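Side-chain contacts in putative regulator (Escherichia coli O6, PDB 3HFI), which probably regulates transcription as a DNA-binding protein, with a UTRA domain that is likely to sense a small-molecule effector: residues R38-K43 against V146-V151; L44-G49 against R72-L77; R57-G62 against M67-R72; P79-I84 against H89-T94. One frame throughout, in Å; residues are numbered along the deposited sequence.

Overall arrangement
From the N terminus, helix 38-44 opens contact 1, whose return partner on strand 144-153 comes only near the end of the chain; the other three contacts all fall within that long loop. Contact 2 starts where the helix ends and closes at the end of strand 65-73. Within it lies contact 3, the hairpin of strands 51-60 and 65-73, which shares Arg72 with contact 2. Contact 4 follows in series, folding the segment 79-84 back on the start of helix 91-99. None cross. Together they tie one antiparallel sheet to helix 38-44 and helix 91-99, with backbone pairing between strands 65-73 and 144-153 linking contacts 1, 2 and 3.

Contact 1. Residues R38-K43 against V146-V151; sequences RYVAEK and VEFGNV
Tyr39, whose ring leans against Phe148, is anchored at its far end by a hydrogen bond between its OH and Glu135 OE2 on strand 130-139. No hydrogen bond joins 38-43 to 146-151 directly, and the contact is built round the Phe148 ring, which meets three side chains of the helix. Phe148 has CG anti to its backbone N (chi1 179°), a torsion that carries the ring out from the strand toward the helix. Lys43 covers one face with its aliphatic stem: CG lies 4.0 Å from the centroid of the Phe148 ring and close to the ring normal, a CH-pi contact displaced slightly toward the rim. A bend at chi2 of the lysine (-67°) also brings CD near the ring, 4.0 Å from Phe148 CE1. Tyr39 reaches the outer end of the phenyl group, where its CE2 approaches Phe148 CZ at 3.7 Å; the two planes are steeply inclined, at 76°. On the CD2 side the partner is Val40, whose CG2 sits 4.1 Å from Phe148 CD2. Beneath the ring the backbone is paired on both sides, Phe148 with Arg72 and Gly149 with Gln136, and Val146 and Glu147 form a classic beta bulge opposite Val138. Glu147 turns elsewhere, to Asn71 ND2 and Phe92. Between these two segments the attraction is thus dispersion and CH-pi contact with one buried aromatic ring, while the hydrogen bond to Glu135 fixes the reach of the tyrosine beside it.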
loop_
_atom_site.group_PDB
_atom_site.type_symbol
_atom_site.label_atom_id
_atom_site.label_comp_id
_atom_site.label_asym_id
_atom_site.label_seq_id
_atom_site.Cartn_x
_atom_site.Cartn_y
_atom_site.Cartn_z
ATOM N N ARG A 38 -0.764 21.462 -12.511
ATOM C CA ARG A 38 -1.467 21.972 -11.353
ATOM C C ARG A 38 -1.899 20.831 -10.444
ATOM O O ARG A 38 -1.782 20.918 -9.206
ATOM C CB ARG A 38 -2.694 22.801 -11.740
ATOM C CG ARG A 38 -2.376 24.236 -12.158
ATOM C CD ARG A 38 -3.593 24.907 -12.825
ATOM N NE ARG A 38 -3.970 24.106 -14.002
ATOM C CZ ARG A 38 -3.575 24.335 -15.263
ATOM N NH1 ARG A 38 -2.825 25.399 -15.570
ATOM N NH2 ARG A 38 -3.957 23.497 -16.243
ATOM N N TYR A 39 -2.394 19.746 -11.026
ATOM C CA TYR A 39 -2.907 18.630 -10.168
ATOM C C TYR A 39 -1.792 17.999 -9.400
ATOM O O TYR A 39 -1.883 17.795 -8.211
ATOM C CB TYR A 39 -3.565 17.591 -11.049
ATOM C CG TYR A 39 -4.137 16.421 -10.293
ATOM C CD1 TYR A 39 -5.252 16.597 -9.457
ATOM C CD2 TYR A 39 -3.593 15.134 -10.446
ATOM C CE1 TYR A 39 -5.819 15.529 -8.788
ATOM C CE2 TYR A 39 -4.162 14.038 -9.765
ATOM C CZ TYR A 39 -5.276 14.255 -8.932
ATOM O OH TYR A 39 -5.866 13.227 -8.212
ATOM N N VAL A 40 -0.693 17.725 -10.096
ATOM C CA VAL A 40 0.454 17.130 -9.456
ATOM C C VAL A 40 1.088 18.066 -8.422
ATOM O O VAL A 40 1.524 17.638 -7.331
ATOM C CB VAL A 40 1.483 16.717 -10.490
ATOM C CG1 VAL A 40 2.786 16.390 -9.800
ATOM C CG2 VAL A 40 0.989 15.485 -11.295
ATOM N N ALA A 41 1.149 19.359 -8.758
ATOM C CA ALA A 41 1.699 20.324 -7.827
ATOM C C ALA A 41 0.883 20.369 -6.548
ATOM O O ALA A 41 1.461 20.405 -5.481
ATOM C CB ALA A 41 1.834 21.748 -8.488
ATOM N N GLU A 42 -0.441 20.399 -6.645
ATOM C CA GLU A 42 -1.350 20.325 -5.457
ATOM C C GLU A 42 -1.118 19.053 -4.623
ATOM O O GLU A 42 -0.945 19.089 -3.399
ATOM C CB GLU A 42 -2.820 20.416 -5.971
ATOM C CG GLU A 42 -4.031 20.193 -4.993
ATOM C CD GLU A 42 -5.392 19.885 -5.787
ATOM O OE1 GLU A 42 -5.546 20.349 -6.970
ATOM O OE2 GLU A 42 -6.302 19.171 -5.242
ATOM N N LYS A 43 -1.036 17.901 -5.285
ATOM C CA LYS A 43 -0.713 16.677 -4.535
ATOM C C LYS A 43 0.600 16.779 -3.783
ATOM O O LYS A 43 0.693 16.423 -2.626
ATOM C CB LYS A 43 -0.625 15.530 -5.510
ATOM C CG LYS A 43 -1.956 15.244 -6.204
ATOM C CD LYS A 43 -2.911 14.728 -5.190
ATOM C CE LYS A 43 -4.215 14.373 -5.799
ATOM N NZ LYS A 43 -4.976 13.683 -4.731
ATOM N N VAL A 146 6.582 13.642 -0.880
ATOM C CA VAL A 146 7.803 13.527 -1.673
ATOM C C VAL A 146 7.544 12.927 -3.058
ATOM O O VAL A 146 8.273 13.230 -4.008
ATOM C CB VAL A 146 8.908 12.751 -0.974
ATOM C CG1 VAL A 146 8.518 11.280 -0.660
ATOM C CG2 VAL A 146 10.213 12.794 -1.838
ATOM N N GLU A 147 6.506 12.099 -3.195
ATOM C CA GLU A 147 6.309 11.372 -4.447
ATOM C C GLU A 147 4.855 11.109 -4.658
ATOM O O GLU A 147 4.133 10.884 -3.678
ATOM C CB GLU A 147 7.096 10.053 -4.448
ATOM C CG GLU A 147 7.123 9.287 -5.785
ATOM C CD GLU A 147 5.962 8.336 -5.978
ATOM O OE1 GLU A 147 5.471 7.761 -4.976
ATOM O OE2 GLU A 147 5.547 8.116 -7.127
ATOM N N PHE A 148 4.426 11.181 -5.927
ATOM C CA PHE A 148 3.030 10.988 -6.363
ATOM C C PHE A 148 3.072 10.014 -7.530
ATOM O O PHE A 148 3.622 10.327 -8.602
ATOM C CB PHE A 148 2.370 12.319 -6.801
ATOM C CG PHE A 148 0.969 12.161 -7.278
ATOM C CD1 PHE A 148 -0.007 11.660 -6.431
ATOM C CD2 PHE A 148 0.618 12.473 -8.572
ATOM C CE1 PHE A 148 -1.281 11.477 -6.855
ATOM C CE2 PHE A 148 -0.706 12.270 -9.021
ATOM C CZ PHE A 148 -1.622 11.818 -8.175
ATOM N N GLY A 149 2.554 8.815 -7.292
ATOM C CA GLY A 149 2.599 7.722 -8.241
ATOM C C GLY A 149 1.243 7.355 -8.783
ATOM O O GLY A 149 0.227 7.429 -8.077
ATOM N N ASN A 150 1.238 6.971 -10.046
ATOM C CA ASN A 150 0.087 6.410 -10.718
ATOM C C ASN A 150 0.453 5.006 -11.124
ATOM O O ASN A 150 1.480 4.817 -11.800
ATOM C CB ASN A 150 -0.215 7.183 -11.983
ATOM C CG ASN A 150 -1.002 8.433 -11.714
ATOM O OD1 ASN A 150 -2.198 8.437 -11.877
ATOM N ND2 ASN A 150 -0.343 9.493 -11.275
ATOM N N VAL A 151 -0.369 4.028 -10.733
ATOM C CA VAL A 151 -0.041 2.620 -10.950
ATOM C C VAL A 151 -1.158 1.980 -11.752
ATOM O O VAL A 151 -2.326 2.187 -11.450
ATOM C CB VAL A 151 0.159 1.880 -9.630
ATOM C CG1 VAL A 151 0.517 0.460 -9.874
ATOM C CG2 VAL A 151 1.267 2.549 -8.816
#

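Contact 2. Residues L44-G49 against R72-L77; sequences LRITPG and RINIEL
Ile46 and Asn74 run past one another in opposite directions, so that a methyl branch meets an amide: Ile46 CG2 lies 3.5 Å from Asn74 ND2. The isoleucine directs CG1 between its backbone N and carbonyl carbon (chi1 61°), leaving CG2 on the side of the backbone N, where it meets the amide. Leu44 points toward the strand as well, and its CD1 rests 4.0 Å from Arg72 O, against backbone more than side chain. Arg72 itself leads its guanidinium away from the contact, to a salt bridge between NE and Glu34 OE2.

The amide of Asn74 is used at both ends. Its ND2 donates to a water at 2.8 Å, and the same water lies 2.6 Å from Leu44 O and can donate to it, bridging the two segments where no direct hydrogen bond does. On the other branch, Asn74 OD1 accepts from Glu76 N at 3.2 Å, with the donor lying well above the carbonyl plane, 46° out of it. This second bond is consistent with an amide turned so that ND2 faces the water.

A helix C terminus and a strand end are therefore joined. Arg45, with its positive phi, completes a Schellman motif that ends helix 38-44, and Asn74 forms an Asx turn leading strand 65-73 into the 3-10 segment 75-77, within the sheet-and-helix framework of the UTRA domain.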
loop_
_atom_site.group_PDB
_atom_site.type_symbol
_atom_site.label_atom_id
_atom_site.label_comp_id
_atom_site.label_asym_id
_atom_site.label_seq_id
_atom_site.Cartn_x
_atom_site.Cartn_y
_atom_site.Cartn_z
ATOM N N LEU A 44 1.659 17.241 -4.452
ATOM C CA LEU A 44 2.970 17.291 -3.833
ATOM C C LEU A 44 3.189 18.542 -2.968
ATOM O O LEU A 44 4.216 18.692 -2.322
ATOM C CB LEU A 44 4.025 17.214 -4.910
ATOM C CG LEU A 44 4.320 15.865 -5.590
ATOM C CD1 LEU A 44 5.307 16.068 -6.727
ATOM C CD2 LEU A 44 4.870 14.862 -4.585
ATOM N N ARG A 45 2.212 19.432 -2.926
ATOM C CA ARG A 45 2.333 20.711 -2.227
ATOM C C ARG A 45 3.532 21.507 -2.665
ATOM O O ARG A 45 4.338 21.951 -1.851
ATOM C CB ARG A 45 2.291 20.501 -0.711
ATOM C CG ARG A 45 1.061 19.685 -0.365
ATOM C CD ARG A 45 0.757 19.501 1.101
ATOM N NE ARG A 45 -0.145 18.341 1.205
ATOM C CZ ARG A 45 -0.510 17.715 2.332
ATOM N NH1 ARG A 45 -0.076 18.138 3.535
ATOM N NH2 ARG A 45 -1.360 16.667 2.241
ATOM N N ILE A 46 3.655 21.680 -3.977
ATOM C CA ILE A 46 4.710 22.504 -4.558
ATOM C C ILE A 46 4.059 23.520 -5.489
ATOM O O ILE A 46 2.884 23.406 -5.790
ATOM C CB ILE A 46 5.776 21.665 -5.295
ATOM C CG1 ILE A 46 5.175 20.873 -6.449
ATOM C CG2 ILE A 46 6.491 20.738 -4.311
ATOM C CD1 ILE A 46 6.269 20.064 -7.265
ATOM N N THR A 47 4.849 24.494 -5.968
ATOM C CA THR A 47 4.354 25.530 -6.872
ATOM C C THR A 47 4.149 24.887 -8.239
ATOM O O THR A 47 5.021 24.205 -8.741
ATOM C CB THR A 47 5.315 26.698 -6.913
ATOM O OG1 THR A 47 5.543 27.131 -5.563
ATOM C CG2 THR A 47 4.793 27.871 -7.764
ATOM N N PRO A 48 2.972 25.070 -8.831
ATOM C CA PRO A 48 2.778 24.664 -10.203
ATOM C C PRO A 48 3.944 25.140 -11.050
ATOM O O PRO A 48 4.403 26.310 -10.949
ATOM C CB PRO A 48 1.528 25.434 -10.623
ATOM C CG PRO A 48 0.690 25.554 -9.240
ATOM C CD PRO A 48 1.766 25.668 -8.193
ATOM N N GLY A 49 4.404 24.249 -11.918
ATOM C CA GLY A 49 5.532 24.555 -12.822
ATOM C C GLY A 49 6.927 24.160 -12.309
ATOM O O GLY A 49 7.941 24.175 -13.070
ATOM N N ARG A 72 6.252 10.499 -9.836
ATOM C CA ARG A 72 6.612 11.877 -9.956
ATOM C C ARG A 72 7.127 12.327 -8.586
ATOM O O ARG A 72 6.421 12.285 -7.586
ATOM C CB ARG A 72 5.395 12.668 -10.361
ATOM C CG ARG A 72 5.097 12.573 -11.859
ATOM C CD ARG A 72 3.804 13.144 -12.213
ATOM N NE ARG A 72 3.566 13.162 -13.670
ATOM C CZ ARG A 72 2.835 12.250 -14.310
ATOM N NH1 ARG A 72 2.340 11.221 -13.672
ATOM N NH2 ARG A 72 2.650 12.327 -15.604
ATOM N N ILE A 73 8.370 12.781 -8.585
ATOM C CA ILE A 73 9.203 12.979 -7.395
ATOM C C ILE A 73 9.631 14.439 -7.240
ATOM O O ILE A 73 10.143 15.037 -8.199
ATOM C CB ILE A 73 10.476 12.089 -7.474
ATOM C CG1 ILE A 73 10.073 10.606 -7.563
ATOM C CG2 ILE A 73 11.286 12.313 -6.234
ATOM C CD1 ILE A 73 10.866 9.799 -8.601
ATOM N N ASN A 74 9.403 15.013 -6.045
ATOM C CA ASN A 74 9.897 16.337 -5.724
ATOM C C ASN A 74 11.405 16.253 -5.507
ATOM O O ASN A 74 11.880 15.834 -4.456
ATOM C CB ASN A 74 9.229 16.851 -4.455
ATOM C CG ASN A 74 9.667 18.229 -4.099
ATOM O OD1 ASN A 74 10.480 18.836 -4.801
ATOM N ND2 ASN A 74 9.112 18.761 -3.033
ATOM N N ILE A 75 12.159 16.671 -6.486
ATOM C CA ILE A 75 13.610 16.528 -6.463
ATOM C C ILE A 75 14.318 17.502 -5.505
ATOM O O ILE A 75 15.434 17.234 -5.048
ATOM C CB ILE A 75 14.194 16.597 -7.900
ATOM C CG1 ILE A 75 13.854 17.877 -8.625
ATOM C CG2 ILE A 75 13.623 15.512 -8.763
ATOM C CD1 ILE A 75 13.889 17.639 -10.179
ATOM N N GLU A 76 13.638 18.584 -5.124
ATOM C CA GLU A 76 14.209 19.535 -4.144
ATOM C C GLU A 76 14.519 18.878 -2.809
ATOM O O GLU A 76 15.411 19.302 -2.107
ATOM C CB GLU A 76 13.259 20.689 -3.903
ATOM C CG GLU A 76 12.625 21.295 -5.200
ATOM C CD GLU A 76 13.631 21.604 -6.295
ATOM O OE1 GLU A 76 14.761 22.090 -5.974
ATOM O OE2 GLU A 76 13.284 21.379 -7.501
ATOM N N LEU A 77 13.809 17.805 -2.489
ATOM C CA LEU A 77 13.985 17.106 -1.229
ATOM C C LEU A 77 15.068 16.021 -1.257
ATOM O O LEU A 77 15.463 15.546 -0.191
ATOM C CB LEU A 77 12.621 16.461 -0.844
ATOM C CG LEU A 77 11.532 17.482 -0.491
ATOM C CD1 LEU A 77 10.127 16.821 -0.221
ATOM C CD2 LEU A 77 12.096 18.313 0.782
HETATM O O HOH W 1 6.683 18.098 -1.830
#

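Contact 3. Residues R57-G62 against M67-R72; sequences RLRSIG and MLIENR
Arg57 gives up the most surface to this contact, and it does so twice over, through its backbone and through its guanidinium. Its backbone forms a hydrogen-bonded antiparallel pair with Ile69: Arg57 N donates to Ile69 O at 2.7 Å, and Ile69 N returns a bond to Arg57 O at 2.8 Å. The side chain bends at chi3 (75°), which turns the guanidinium along the neighbouring strand toward Asn71. There Arg57 NH1 donates to Asn71 OD1 at 2.7 Å, in the amide plane on a lone pair, although the bond is bent to 143° at the hydrogen and the acceptor stands 24° out of the guanidinium plane. The other end of that amide is bonded by Glu147 OE2, so both its branches are used.

Met67, second in buried area, pairs with Arg59 in the next hydrogen-bonded position. The two side chains lie alongside each other and point the same way, with Met67 CG 3.7 Å from Arg59 CB. Beyond the sulfur, CE touches Ile61 CD1 at 4.0 Å, adding the turn of the hairpin to the contact.

Ile69 CD1 touches both guanidinium groups, 4.0 Å from NH1 of Arg57 and of Arg59. It lies over one face of the Arg59 guanidinium, 3.9 Å above the plane. On the other face of the sheet Leu58 and Leu68 meet by their CD1 methyls at 4.1 Å, with Leu123 of helix 117-123 against both.

On the mixed face of arginine stems, Ile69 and Met67, the buried Arg57 is tied to an amide held by Glu147, probably offsetting part of the cost of burying its charge.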
loop_
_atom_site.group_PDB
_atom_site.type_symbol
_atom_site.label_atom_id
_atom_site.label_comp_id
_atom_site.label_asym_id
_atom_site.label_seq_id
_atom_site.Cartn_x
_atom_site.Cartn_y
_atom_site.Cartn_z
ATOM N N ARG A 57 8.179 2.954 -14.920
ATOM C CA ARG A 57 8.788 1.683 -14.523
ATOM C C ARG A 57 7.811 0.553 -14.738
ATOM O O ARG A 57 6.618 0.701 -14.462
ATOM C CB ARG A 57 9.191 1.755 -13.057
ATOM C CG ARG A 57 10.407 2.650 -12.859
ATOM C CD ARG A 57 10.380 3.303 -11.529
ATOM N NE ARG A 57 10.722 2.335 -10.527
ATOM C CZ ARG A 57 9.998 2.036 -9.447
ATOM N NH1 ARG A 57 8.837 2.621 -9.136
ATOM N NH2 ARG A 57 10.463 1.111 -8.640
ATOM N N LEU A 58 8.317 -0.558 -15.274
ATOM C CA LEU A 58 7.477 -1.693 -15.595
ATOM C C LEU A 58 7.920 -2.794 -14.664
ATOM O O LEU A 58 9.093 -3.159 -14.629
ATOM C CB LEU A 58 7.615 -2.113 -17.068
ATOM C CG LEU A 58 6.700 -3.246 -17.556
ATOM C CD1 LEU A 58 5.264 -2.782 -17.723
ATOM C CD2 LEU A 58 7.211 -3.816 -18.860
ATOM N N ARG A 59 6.993 -3.269 -13.858
ATOM C CA ARG A 59 7.326 -4.267 -12.874
ATOM C C ARG A 59 6.789 -5.567 -13.368
ATOM O O ARG A 59 5.604 -5.651 -13.668
ATOM C CB ARG A 59 6.687 -3.970 -11.556
ATOM C CG ARG A 59 6.650 -5.185 -10.666
ATOM C CD ARG A 59 6.599 -4.745 -9.228
ATOM N NE ARG A 59 7.738 -3.866 -8.988
ATOM C CZ ARG A 59 7.788 -2.931 -8.050
ATOM N NH1 ARG A 59 6.756 -2.726 -7.228
ATOM N NH2 ARG A 59 8.878 -2.186 -7.931
ATOM N N SER A 60 7.660 -6.569 -13.468
ATOM C CA SER A 60 7.231 -7.918 -13.822
ATOM C C SER A 60 7.509 -8.910 -12.682
ATOM O O SER A 60 8.523 -8.844 -11.961
ATOM C CB SER A 60 7.824 -8.365 -15.167
ATOM O OG SER A 60 9.196 -8.058 -15.264
ATOM N N ILE A 61 6.556 -9.817 -12.524
ATOM C CA ILE A 61 6.534 -10.768 -11.416
ATOM C C ILE A 61 6.667 -12.173 -11.999
ATOM O O ILE A 61 5.713 -12.723 -12.565
ATOM C CB ILE A 61 5.263 -10.551 -10.505
ATOM C CG1 ILE A 61 5.478 -9.275 -9.647
ATOM C CG2 ILE A 61 4.981 -11.775 -9.626
ATOM C CD1 ILE A 61 4.213 -8.445 -9.335
ATOM N N GLY A 62 7.892 -12.700 -11.917
ATOM C CA GLY A 62 8.207 -14.040 -12.427
ATOM C C GLY A 62 8.345 -14.115 -13.939
ATOM O O GLY A 62 8.181 -15.197 -14.535
ATOM N N MET A 67 2.729 -4.677 -13.381
ATOM C CA MET A 67 2.191 -3.350 -13.335
ATOM C C MET A 67 3.101 -2.316 -13.969
ATOM O O MET A 67 4.316 -2.505 -14.059
ATOM C CB MET A 67 1.937 -2.963 -11.883
ATOM C CG MET A 67 3.165 -2.980 -11.015
ATOM S SD MET A 67 2.794 -2.973 -9.216
ATOM C CE MET A 67 2.747 -4.728 -8.933
ATOM N N LEU A 68 2.482 -1.220 -14.395
ATOM C CA LEU A 68 3.170 -0.044 -14.927
ATOM C C LEU A 68 3.067 1.069 -13.887
ATOM O O LEU A 68 1.984 1.380 -13.417
ATOM C CB LEU A 68 2.546 0.340 -16.272
ATOM C CG LEU A 68 3.112 1.534 -17.026
ATOM C CD1 LEU A 68 4.515 1.264 -17.579
ATOM C CD2 LEU A 68 2.107 1.777 -18.125
ATOM N N ILE A 69 4.211 1.627 -13.497
ATOM C CA ILE A 69 4.301 2.621 -12.457
ATOM C C ILE A 69 4.856 3.897 -13.047
ATOM O O ILE A 69 5.911 3.869 -13.701
ATOM C CB ILE A 69 5.225 2.165 -11.317
ATOM C CG1 ILE A 69 4.855 0.726 -10.882
ATOM C CG2 ILE A 69 5.157 3.200 -10.158
ATOM C CD1 ILE A 69 5.760 0.133 -9.808
ATOM N N GLU A 70 4.162 5.007 -12.808
ATOM C CA GLU A 70 4.634 6.359 -13.168
ATOM C C GLU A 70 4.813 7.144 -11.893
ATOM O O GLU A 70 3.827 7.469 -11.211
ATOM C CB GLU A 70 3.587 7.018 -14.027
ATOM C CG GLU A 70 3.384 6.276 -15.267
ATOM C CD GLU A 70 2.387 6.972 -16.134
ATOM O OE1 GLU A 70 1.166 6.725 -15.943
ATOM O OE2 GLU A 70 2.842 7.737 -17.023
ATOM N N ASN A 71 6.056 7.363 -11.505
ATOM C CA ASN A 71 6.388 8.096 -10.310
ATOM C C ASN A 71 6.695 9.567 -10.662
ATOM O O ASN A 71 7.357 9.840 -11.667
ATOM C CB ASN A 71 7.646 7.486 -9.645
ATOM C CG ASN A 71 7.511 6.038 -9.329
ATOM O OD1 ASN A 71 8.222 5.192 -9.876
ATOM N ND2 ASN A 71 6.635 5.736 -8.380
ATOM N N ARG A 72 6.252 10.499 -9.836
ATOM C CA ARG A 72 6.612 11.877 -9.956
ATOM C C ARG A 72 7.127 12.327 -8.586
ATOM O O ARG A 72 6.421 12.285 -7.586
ATOM C CB ARG A 72 5.395 12.668 -10.361
ATOM C CG ARG A 72 5.097 12.573 -11.859
ATOM C CD ARG A 72 3.804 13.144 -12.213
ATOM N NE ARG A 72 3.566 13.162 -13.670
ATOM C CZ ARG A 72 2.835 12.250 -14.310
ATOM N NH1 ARG A 72 2.340 11.221 -13.672
ATOM N NH2 ARG A 72 2.650 12.327 -15.604
#

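Contact 4. Residues P79-I84 against H89-T94; sequences PGIVEI and HNLFPT
Apolar contact accounts for every meeting of Ile84 and Ile81 with the start of helix 91-99. Ile84 and Thr94 reach toward each other tip to tip, Ile84 CG1 lying 3.7 Å from Thr94 CG2. The other branch of Ile84 serves His89, whose side chain crosses it at about a right angle: Ile84 CG2 stands 3.7 Å from His89 CB and just as near ND1, so that it lies beside the CB-CG-ND1 side of the imidazole. One turn back, Ile81 inserts its CD1 among the helix side chains, 4.2 Å from Thr94 CG2 and 4.4 Å from Leu91 CD1. Leu91 in turn packs on Asn71 and Ile73 of strand 65-73, and Ile81 on Leu53 and Ile95, which continues this apolar layer down to the sheet.

No hydrogen bond crosses between the segments. Thr94 has OG1 anti to its carbonyl carbon (chi1 -56°), which leaves CG2 for the isoleucines and turns the hydroxyl back to Asn90 O, at an apparently short 2.5 Å. Asn90 O is gripped a second time, by Thr94 N at 3.2 Å, and the two donors come from opposite faces of its carbonyl plane. His89 ND1 makes a weak hydrogen bond to the O atom of Asp85, a residue of the connecting loop. In 79-84, Glu83 N bonds to Gly80 O, bending the chain into the 3-10 segment that presents Ile81 and Ile84.

Thr94 therefore divides its work: its methyl joins the apolar seam and its hydroxyl, bonded to the carbonyl of the N-cap residue Asn90, asks nothing of the loop. What holds 79-84 against this helix is hydrophobic.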
loop_
_atom_site.group_PDB
_atom_site.type_symbol
_atom_site.label_atom_id
_atom_site.label_comp_id
_atom_site.label_asym_id
_atom_site.label_seq_id
_atom_site.Cartn_x
_atom_site.Cartn_y
_atom_site.Cartn_z
ATOM N N PRO A 79 18.455 15.891 -3.268
ATOM C CA PRO A 79 19.669 16.255 -3.992
ATOM C C PRO A 79 20.334 14.989 -4.516
ATOM O O PRO A 79 20.657 14.095 -3.708
ATOM C CB PRO A 79 20.532 16.962 -2.930
ATOM C CG PRO A 79 19.530 17.455 -1.887
ATOM C CD PRO A 79 18.471 16.406 -1.877
ATOM N N GLY A 80 20.420 14.906 -5.865
ATOM C CA GLY A 80 21.174 13.853 -6.571
ATOM C C GLY A 80 20.337 12.814 -7.294
ATOM O O GLY A 80 20.888 11.999 -8.069
ATOM N N ILE A 81 19.021 12.839 -7.058
ATOM C CA ILE A 81 18.140 11.749 -7.485
ATOM C C ILE A 81 18.085 11.659 -9.011
ATOM O O ILE A 81 17.843 10.579 -9.588
ATOM C CB ILE A 81 16.682 11.948 -6.925
ATOM C CG1 ILE A 81 15.791 10.721 -7.207
ATOM C CG2 ILE A 81 16.037 13.266 -7.486
ATOM C CD1 ILE A 81 15.495 9.782 -6.020
ATOM N N VAL A 82 18.250 12.806 -9.655
ATOM C CA VAL A 82 18.172 12.836 -11.097
ATOM C C VAL A 82 19.355 12.064 -11.719
ATOM O O VAL A 82 19.239 11.646 -12.861
ATOM C CB VAL A 82 18.101 14.287 -11.711
ATOM C CG1 VAL A 82 16.859 15.009 -11.219
ATOM C CG2 VAL A 82 19.345 15.043 -11.422
ATOM N N GLU A 83 20.444 11.845 -10.972
ATOM C CA GLU A 83 21.621 11.177 -11.511
ATOM C C GLU A 83 21.593 9.685 -11.309
ATOM O O GLU A 83 22.467 9.007 -11.822
ATOM C CB GLU A 83 22.881 11.729 -10.884
ATOM C CG GLU A 83 23.194 13.150 -11.334
ATOM C CD GLU A 83 23.763 14.017 -10.196
ATOM O OE1 GLU A 83 23.157 15.086 -9.862
ATOM O OE2 GLU A 83 24.815 13.619 -9.636
ATOM N N ILE A 84 20.610 9.160 -10.594
ATOM C CA ILE A 84 20.554 7.719 -10.282
ATOM C C ILE A 84 20.112 6.879 -11.513
ATOM O O ILE A 84 19.337 7.338 -12.331
ATOM C CB ILE A 84 19.599 7.438 -9.025
ATOM C CG1 ILE A 84 20.056 8.235 -7.788
ATOM C CG2 ILE A 84 19.540 5.975 -8.639
ATOM C CD1 ILE A 84 21.475 7.981 -7.370
ATOM N N HIS A 89 19.230 0.752 -8.983
ATOM C CA HIS A 89 18.955 1.152 -7.611
ATOM C C HIS A 89 17.489 1.075 -7.407
ATOM O O HIS A 89 16.746 1.137 -8.380
ATOM C CB HIS A 89 19.482 2.552 -7.364
ATOM C CG HIS A 89 20.968 2.589 -7.342
ATOM N ND1 HIS A 89 21.719 2.970 -8.435
ATOM C CD2 HIS A 89 21.853 2.179 -6.403
ATOM C CE1 HIS A 89 23.007 2.844 -8.152
ATOM N NE2 HIS A 89 23.116 2.360 -6.928
ATOM N N ASN A 90 17.069 0.885 -6.157
ATOM C CA ASN A 90 15.642 0.878 -5.793
ATOM C C ASN A 90 15.158 2.301 -5.461
ATOM O O ASN A 90 15.868 3.077 -4.801
ATOM C CB ASN A 90 15.404 -0.042 -4.597
ATOM C CG ASN A 90 15.848 -1.460 -4.858
ATOM O OD1 ASN A 90 16.608 -2.046 -4.069
ATOM N ND2 ASN A 90 15.394 -2.022 -5.979
ATOM N N LEU A 91 13.954 2.631 -5.908
ATOM C CA LEU A 91 13.524 4.022 -5.895
ATOM C C LEU A 91 13.397 4.559 -4.483
ATOM O O LEU A 91 14.035 5.537 -4.157
ATOM C CB LEU A 91 12.185 4.191 -6.626
ATOM C CG LEU A 91 11.591 5.570 -6.602
ATOM C CD1 LEU A 91 12.582 6.672 -7.124
ATOM C CD2 LEU A 91 10.325 5.539 -7.415
ATOM N N PHE A 92 12.603 3.902 -3.646
ATOM C CA PHE A 92 12.274 4.455 -2.354
ATOM C C PHE A 92 13.419 4.433 -1.326
ATOM O O PHE A 92 13.646 5.446 -0.653
ATOM C CB PHE A 92 10.962 3.890 -1.867
ATOM C CG PHE A 92 9.806 4.365 -2.697
ATOM C CD1 PHE A 92 9.292 5.648 -2.531
ATOM C CD2 PHE A 92 9.291 3.583 -3.714
ATOM C CE1 PHE A 92 8.257 6.126 -3.331
ATOM C CE2 PHE A 92 8.216 4.061 -4.509
ATOM C CZ PHE A 92 7.717 5.329 -4.305
ATOM N N PRO A 93 14.202 3.350 -1.279
ATOM C CA PRO A 93 15.442 3.396 -0.522
ATOM C C PRO A 93 16.329 4.535 -0.929
ATOM O O PRO A 93 16.947 5.153 -0.071
ATOM C CB PRO A 93 16.108 2.066 -0.874
ATOM C CG PRO A 93 14.923 1.126 -1.089
ATOM C CD PRO A 93 13.934 2.011 -1.819
ATOM N N THR A 94 16.366 4.848 -2.230
ATOM C CA THR A 94 17.215 5.915 -2.713
ATOM C C THR A 94 16.702 7.301 -2.307
ATOM O O THR A 94 17.488 8.197 -2.002
ATOM C CB THR A 94 17.402 5.841 -4.260
ATOM O OG1 THR A 94 17.928 4.553 -4.640
ATOM C CG2 THR A 94 18.355 6.910 -4.756
#